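Local coordinates for pyridoxamine 5'-phosphate oxidase family protein (Corynebacterium diphtheriae NCTC 13129, PDB 3CP3) that is of unknown function but, as a member of the pyridoxamine 5'-phosphate oxidase family, probably binds a flavin such as FMN in a split-barrel fold, at residues Glu88-Val101 / Asn125-Phe139. Sequence-based numbering, arbitrary orientation. Where two conformers were deposited one is given.
Sequences EGWSVVLKGNAYVV and NFVRIDVREVSGRAF
Gly89 and Phe139 open the antiparallel pairing by exchanging two backbone hydrogen bonds, and the end of the Phe139 ring comes back toward the partner strand, meeting it edge-on. With CG anti to the carbonyl carbon (chi1 -46°), Phe139 turns its ring edge to Gly89 and Ser91, and Phe139 CE2 comes within 3.4 Å of Ser91 OG. A water accepts from Arg137 NE and donates to Ser135 O. Beyond them, Val93 CG2 lies 4.1 Å from Arg137 NH2, whose salt bridge goes to Asp41 of the second subunit. From the other side of the sheet, Leu94 spreads its two methyls, CD1 against Val131 CG2 (3.9 Å) and CD2 against Val134 CG1 (4.0 Å), under helix 17-25.

At Lys95 the register slips by one. Lys95 O accepts from both Arg132 N (2.8 Å) and Glu133 N (3.2 Å), and the aliphatic chain of Lys95 runs alongside Glu133 before the ammonium pairs with Asp39 of the second subunit. Arg132 lays one guanidinium face over Gly96 and sends NH2 to Asn97 OD1 (2.7 Å); the oxygen lies in the guanidinium plane, but the donor stands 53° out of the amide plane. Asp76 also holds this NH2 by a salt bridge. Ala98 CB then packs on Val127 CG1 at 3.8 Å. Farther on, the Tyr99 ring presents its CE2 edge to Asp130 OD2; Arg128 NH1 forms a salt bridge with the same carboxylate, while its NE pairs with Glu106. Val101 N closes the pairing on Phe126 O.

Arg132 and Glu133, both opposite Lys95, form a classic beta bulge where strand 125-139 turns a corner in the curled antiparallel sheet, consistent with the split barrel of FMN-binding relatives.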
loop_
_atom_site.group_PDB
_atom_site.type_symbol
_atom_site.label_atom_id
_atom_site.label_comp_id
_atom_site.label_asym_id
_atom_site.label_seq_id
_atom_site.Cartn_x
_atom_site.Cartn_y
_atom_site.Cartn_z
ATOM N N GLU A 88 5.253 11.021 13.412
ATOM C CA GLU A 88 4.164 11.521 12.535
ATOM C C GLU A 88 4.242 10.979 11.107
ATOM O O GLU A 88 5.241 10.371 10.740
ATOM C CB GLU A 88 4.218 13.049 12.489
ATOM C CG GLU A 88 5.435 13.594 11.719
ATOM C CD GLU A 88 5.502 15.114 11.747
ATOM O OE1 GLU A 88 4.794 15.715 12.578
ATOM O OE2 GLU A 88 6.258 15.693 10.928
ATOM N N GLY A 89 3.197 11.198 10.293
ATOM C CA GLY A 89 3.315 11.014 8.831
ATOM C C GLY A 89 2.073 11.450 8.035
ATOM O O GLY A 89 1.167 12.066 8.586
ATOM N N TRP A 90 2.033 11.116 6.756
ATOM C CA TRP A 90 0.864 11.391 5.881
ATOM C C TRP A 90 0.720 10.307 4.842
ATOM O O TRP A 90 1.703 9.587 4.519
ATOM C CB TRP A 90 0.982 12.761 5.159
ATOM C CG TRP A 90 2.151 12.911 4.228
ATOM C CD1 TRP A 90 3.398 13.411 4.548
ATOM C CD2 TRP A 90 2.218 12.573 2.830
ATOM N NE1 TRP A 90 4.194 13.408 3.455
ATOM C CE2 TRP A 90 3.514 12.896 2.384
ATOM C CE3 TRP A 90 1.313 12.043 1.923
ATOM C CZ2 TRP A 90 3.936 12.676 1.068
ATOM C CZ3 TRP A 90 1.711 11.824 0.610
ATOM C CH2 TRP A 90 3.021 12.160 0.186
ATOM N N SER A 91 -0.501 10.162 4.322
ATOM C CA SER A 91 -0.753 9.291 3.182
ATOM C C SER A 91 -1.814 9.917 2.327
ATOM O O SER A 91 -2.658 10.641 2.846
ATOM C CB SER A 91 -1.304 7.920 3.627
ATOM O OG SER A 91 -2.505 8.110 4.364
ATOM N N VAL A 92 -1.799 9.609 1.041
ATOM C CA VAL A 92 -2.821 10.069 0.124
ATOM C C VAL A 92 -3.284 8.781 -0.592
ATOM O O VAL A 92 -2.419 8.002 -1.047
ATOM C CB VAL A 92 -2.262 11.073 -0.884
ATOM C CG1 VAL A 92 -3.343 11.403 -2.029
ATOM C CG2 VAL A 92 -1.857 12.402 -0.112
ATOM N N VAL A 93 -4.599 8.578 -0.627
ATOM C CA VAL A 93 -5.226 7.427 -1.321
ATOM C C VAL A 93 -6.109 7.980 -2.430
ATOM O O VAL A 93 -7.061 8.803 -2.186
ATOM C CB VAL A 93 -6.048 6.593 -0.342
ATOM C CG1 VAL A 93 -6.878 5.403 -1.073
ATOM C CG2 VAL A 93 -5.184 6.058 0.736
ATOM N N LEU A 94 -5.852 7.517 -3.639
ATOM C CA LEU A 94 -6.757 7.799 -4.727
ATOM C C LEU A 94 -7.657 6.584 -4.987
ATOM O O LEU A 94 -7.170 5.428 -4.986
ATOM C CB LEU A 94 -5.953 8.181 -5.981
ATOM C CG LEU A 94 -4.846 9.196 -5.844
ATOM C CD1 LEU A 94 -4.263 9.383 -7.245
ATOM C CD2 LEU A 94 -5.438 10.545 -5.288
ATOM N N LYS A 95 -8.965 6.815 -5.164
ATOM C CA LYS A 95 -9.831 5.790 -5.729
ATOM C C LYS A 95 -10.014 6.064 -7.209
ATOM O O LYS A 95 -10.265 7.207 -7.584
ATOM C CB LYS A 95 -11.197 5.822 -5.096
ATOM C CG LYS A 95 -11.212 5.371 -3.638
ATOM C CD LYS A 95 -12.644 4.971 -3.268
ATOM C CE LYS A 95 -12.856 4.865 -1.748
ATOM N NZ LYS A 95 -11.983 3.817 -1.111
ATOM N N GLY A 96 -9.921 5.023 -8.051
ATOM C CA GLY A 96 -10.169 5.252 -9.451
ATOM C C GLY A 96 -10.304 4.015 -10.293
ATOM O O GLY A 96 -10.536 2.918 -9.763
ATOM N N ASN A 97 -10.254 4.225 -11.605
ATOM C CA ASN A 97 -10.323 3.135 -12.573
ATOM C C ASN A 97 -9.114 3.166 -13.462
ATOM O O ASN A 97 -8.759 4.253 -13.999
ATOM C CB ASN A 97 -11.599 3.177 -13.392
ATOM C CG ASN A 97 -12.838 2.920 -12.525
ATOM O OD1 ASN A 97 -13.322 3.831 -11.893
ATOM N ND2 ASN A 97 -13.340 1.679 -12.492
ATOM N N ALA A 98 -8.462 2.000 -13.582
ATOM C CA ALA A 98 -7.185 1.927 -14.304
ATOM C C ALA A 98 -7.413 1.218 -15.655
ATOM O O ALA A 98 -8.079 0.151 -15.706
ATOM C CB ALA A 98 -6.143 1.176 -13.491
ATOM N N TYR A 99 -6.863 1.792 -16.731
ATOM C CA TYR A 99 -6.954 1.195 -18.056
ATOM C C TYR A 99 -5.622 1.305 -18.775
ATOM O O TYR A 99 -4.965 2.336 -18.659
ATOM C CB TYR A 99 -8.000 1.905 -18.956
ATOM C CG TYR A 99 -9.290 2.258 -18.235
ATOM C CD1 TYR A 99 -10.302 1.291 -18.006
ATOM C CD2 TYR A 99 -9.496 3.558 -17.762
ATOM C CE1 TYR A 99 -11.472 1.636 -17.326
ATOM C CE2 TYR A 99 -10.677 3.908 -17.081
ATOM C CZ TYR A 99 -11.659 2.952 -16.901
ATOM O OH TYR A 99 -12.789 3.327 -16.233
ATOM N N VAL A 100 -5.254 0.261 -19.523
ATOM C CA VAL A 100 -4.132 0.365 -20.492
ATOM C C VAL A 100 -4.449 1.465 -21.516
ATOM O O VAL A 100 -5.580 1.566 -21.941
ATOM C CB VAL A 100 -3.860 -0.980 -21.178
ATOM C CG1 VAL A 100 -2.726 -0.843 -22.147
ATOM C CG2 VAL A 100 -3.505 -2.032 -20.148
ATOM N N VAL A 101 -3.483 2.264 -22.005
ATOM C CA VAL A 101 -3.801 3.562 -22.747
ATOM C C VAL A 101 -4.444 3.617 -24.212
ATOM O O VAL A 101 -5.337 4.439 -24.516
ATOM C CB VAL A 101 -2.598 4.568 -22.558
ATOM C CG1 VAL A 101 -2.609 5.710 -23.539
ATOM C CG2 VAL A 101 -2.607 5.102 -21.110
ATOM N N ASN A 125 3.396 -1.131 -21.565
ATOM C CA ASN A 125 2.272 -0.256 -21.843
ATOM C C ASN A 125 2.193 0.770 -20.730
ATOM O O ASN A 125 2.542 0.464 -19.593
ATOM C CB ASN A 125 0.940 -1.017 -21.859
ATOM C CG ASN A 125 0.720 -1.891 -23.081
ATOM O OD1 ASN A 125 0.201 -3.000 -22.920
ATOM N ND2 ASN A 125 1.021 -1.395 -24.298
ATOM N N PHE A 126 1.646 1.940 -21.017
ATOM C CA PHE A 126 1.218 2.873 -19.972
ATOM C C PHE A 126 -0.138 2.418 -19.442
ATOM O O PHE A 126 -0.927 1.870 -20.221
ATOM C CB PHE A 126 1.076 4.246 -20.597
ATOM C CG PHE A 126 2.399 4.892 -20.904
ATOM C CD1 PHE A 126 3.168 5.434 -19.883
ATOM C CD2 PHE A 126 2.878 4.924 -22.183
ATOM C CE1 PHE A 126 4.412 6.045 -20.199
ATOM C CE2 PHE A 126 4.104 5.519 -22.493
ATOM C CZ PHE A 126 4.853 6.073 -21.471
ATOM N N VAL A 127 -0.416 2.635 -18.170
ATOM C CA VAL A 127 -1.759 2.430 -17.621
ATOM C C VAL A 127 -2.138 3.822 -17.141
ATOM O O VAL A 127 -1.260 4.529 -16.631
ATOM C CB VAL A 127 -1.709 1.411 -16.461
ATOM C CG1 VAL A 127 -3.077 1.232 -15.798
ATOM C CG2 VAL A 127 -1.175 0.074 -16.988
ATOM N N ARG A 128 -3.377 4.248 -17.403
ATOM C CA ARG A 128 -3.933 5.503 -16.920
ATOM C C ARG A 128 -4.930 5.201 -15.810
ATOM O O ARG A 128 -5.784 4.338 -15.978
ATOM C CB ARG A 128 -4.726 6.211 -18.029
ATOM C CG ARG A 128 -5.243 7.614 -17.651
ATOM C CD ARG A 128 -6.578 7.920 -18.350
ATOM N NE ARG A 128 -6.628 7.308 -19.673
ATOM C CZ ARG A 128 -7.665 6.659 -20.184
ATOM N NH1 ARG A 128 -8.813 6.505 -19.507
ATOM N NH2 ARG A 128 -7.552 6.146 -21.404
ATOM N N ILE A 129 -4.834 5.941 -14.704
ATOM C CA ILE A 129 -5.859 5.903 -13.666
ATOM C C ILE A 129 -6.691 7.164 -13.745
ATOM O O ILE A 129 -6.167 8.242 -13.565
ATOM C CB ILE A 129 -5.297 5.758 -12.186
ATOM C CG1 ILE A 129 -4.327 4.566 -12.083
ATOM C CG2 ILE A 129 -6.519 5.547 -11.225
ATOM C CD1 ILE A 129 -3.475 4.465 -10.762
ATOM N N ASP A 130 -7.989 7.012 -13.977
ATOM C CA ASP A 130 -8.918 8.109 -13.897
ATOM C C ASP A 130 -9.368 8.190 -12.442
ATOM O O ASP A 130 -9.989 7.262 -11.943
ATOM C CB ASP A 130 -10.141 7.824 -14.765
ATOM C CG ASP A 130 -9.868 8.027 -16.245
ATOM O OD1 ASP A 130 -9.009 8.835 -16.631
ATOM O OD2 ASP A 130 -10.497 7.342 -17.025
ATOM N N VAL A 131 -9.066 9.311 -11.793
ATOM C CA VAL A 131 -9.271 9.496 -10.370
ATOM C C VAL A 131 -10.679 9.963 -10.057
ATOM O O VAL A 131 -11.158 10.961 -10.615
ATOM C CB VAL A 131 -8.232 10.477 -9.857
ATOM C CG1 VAL A 131 -8.435 10.773 -8.332
ATOM C CG2 VAL A 131 -6.852 9.879 -10.089
ATOM N N ARG A 132 -11.355 9.191 -9.207
ATOM C CA ARG A 132 -12.738 9.463 -8.766
ATOM C C ARG A 132 -12.721 10.224 -7.423
ATOM O O ARG A 132 -13.603 11.059 -7.168
ATOM C CB ARG A 132 -13.413 8.105 -8.531
ATOM C CG ARG A 132 -14.894 7.948 -8.789
ATOM C CD ARG A 132 -15.312 6.488 -8.278
ATOM N NE ARG A 132 -14.517 5.488 -8.990
ATOM C CZ ARG A 132 -14.016 4.379 -8.460
ATOM N NH1 ARG A 132 -14.203 4.071 -7.189
ATOM N NH2 ARG A 132 -13.307 3.584 -9.218
ATOM N N GLU A 133 -11.742 9.909 -6.570
ATOM C CA GLU A 133 -11.673 10.452 -5.195
ATOM C C GLU A 133 -10.226 10.598 -4.726
ATOM O O GLU A 133 -9.348 9.788 -5.085
ATOM C CB GLU A 133 -12.395 9.543 -4.173
ATOM C CG GLU A 133 -13.923 9.464 -4.281
ATOM C CD GLU A 133 -14.556 8.490 -3.272
ATOM O OE1 GLU A 133 -15.264 7.545 -3.692
ATOM O OE2 GLU A 133 -14.372 8.669 -2.049
ATOM N N VAL A 134 -10.001 11.584 -3.865
ATOM C CA VAL A 134 -8.665 11.861 -3.330
ATOM C C VAL A 134 -8.873 11.902 -1.829
ATOM O O VAL A 134 -9.763 12.625 -1.363
ATOM C CB VAL A 134 -8.227 13.268 -3.757
ATOM C CG1 VAL A 134 -6.823 13.600 -3.181
ATOM C CG2 VAL A 134 -8.248 13.409 -5.291
ATOM N N SER A 135 -8.119 11.114 -1.072
ATOM C CA SER A 135 -8.189 11.247 0.389
ATOM C C SER A 135 -6.828 11.408 0.997
ATOM O O SER A 135 -6.031 10.491 0.950
ATOM C CB SER A 135 -8.878 10.040 1.038
ATOM O OG SER A 135 -10.130 9.832 0.410
ATOM N N GLY A 136 -6.580 12.532 1.658
ATOM C CA GLY A 136 -5.255 12.692 2.258
ATOM C C GLY A 136 -5.422 12.722 3.743
ATOM O O GLY A 136 -6.380 13.289 4.242
ATOM N N ARG A 137 -4.464 12.172 4.463
ATOM C CA ARG A 137 -4.540 12.187 5.922
ATOM C C ARG A 137 -3.158 12.455 6.455
ATOM O O ARG A 137 -2.186 11.989 5.873
ATOM C CB ARG A 137 -4.991 10.793 6.397
ATOM C CG ARG A 137 -6.381 10.438 5.943
ATOM C CD ARG A 137 -6.808 9.073 6.449
ATOM N NE ARG A 137 -6.465 8.021 5.507
ATOM C CZ ARG A 137 -7.159 6.879 5.394
ATOM N NH1 ARG A 137 -8.219 6.665 6.162
ATOM N NH2 ARG A 137 -6.793 5.961 4.502
ATOM N N ALA A 138 -3.078 13.178 7.556
ATOM C CA ALA A 138 -1.868 13.259 8.301
ATOM C C ALA A 138 -2.195 12.683 9.675
ATOM O O ALA A 138 -3.244 12.953 10.262
ATOM C CB ALA A 138 -1.396 14.725 8.454
ATOM N N PHE A 139 -1.235 11.948 10.188
ATOM C CA PHE A 139 -1.314 11.277 11.471
ATOM C C PHE A 139 -0.255 11.839 12.419
ATOM O O PHE A 139 0.910 11.812 12.075
ATOM C CB PHE A 139 -1.004 9.792 11.220
ATOM C CG PHE A 139 -1.724 9.189 10.032
ATOM C CD1 PHE A 139 -2.879 8.405 10.222
ATOM C CD2 PHE A 139 -1.217 9.334 8.726
ATOM C CE1 PHE A 139 -3.535 7.815 9.119
ATOM C CE2 PHE A 139 -1.864 8.772 7.617
ATOM C CZ PHE A 139 -3.045 7.987 7.823
HETATM O O HOH W 1 -5.035 8.843 3.136
HETATM O O HOH W 2 -4.381 6.309 4.293
HETATM O O HOH W 3 -9.688 8.109 -2.004
HETATM O O HOH W 4 -13.039 6.201 -13.041
HETATM O O HOH W 5 -13.001 5.775 -16.057
#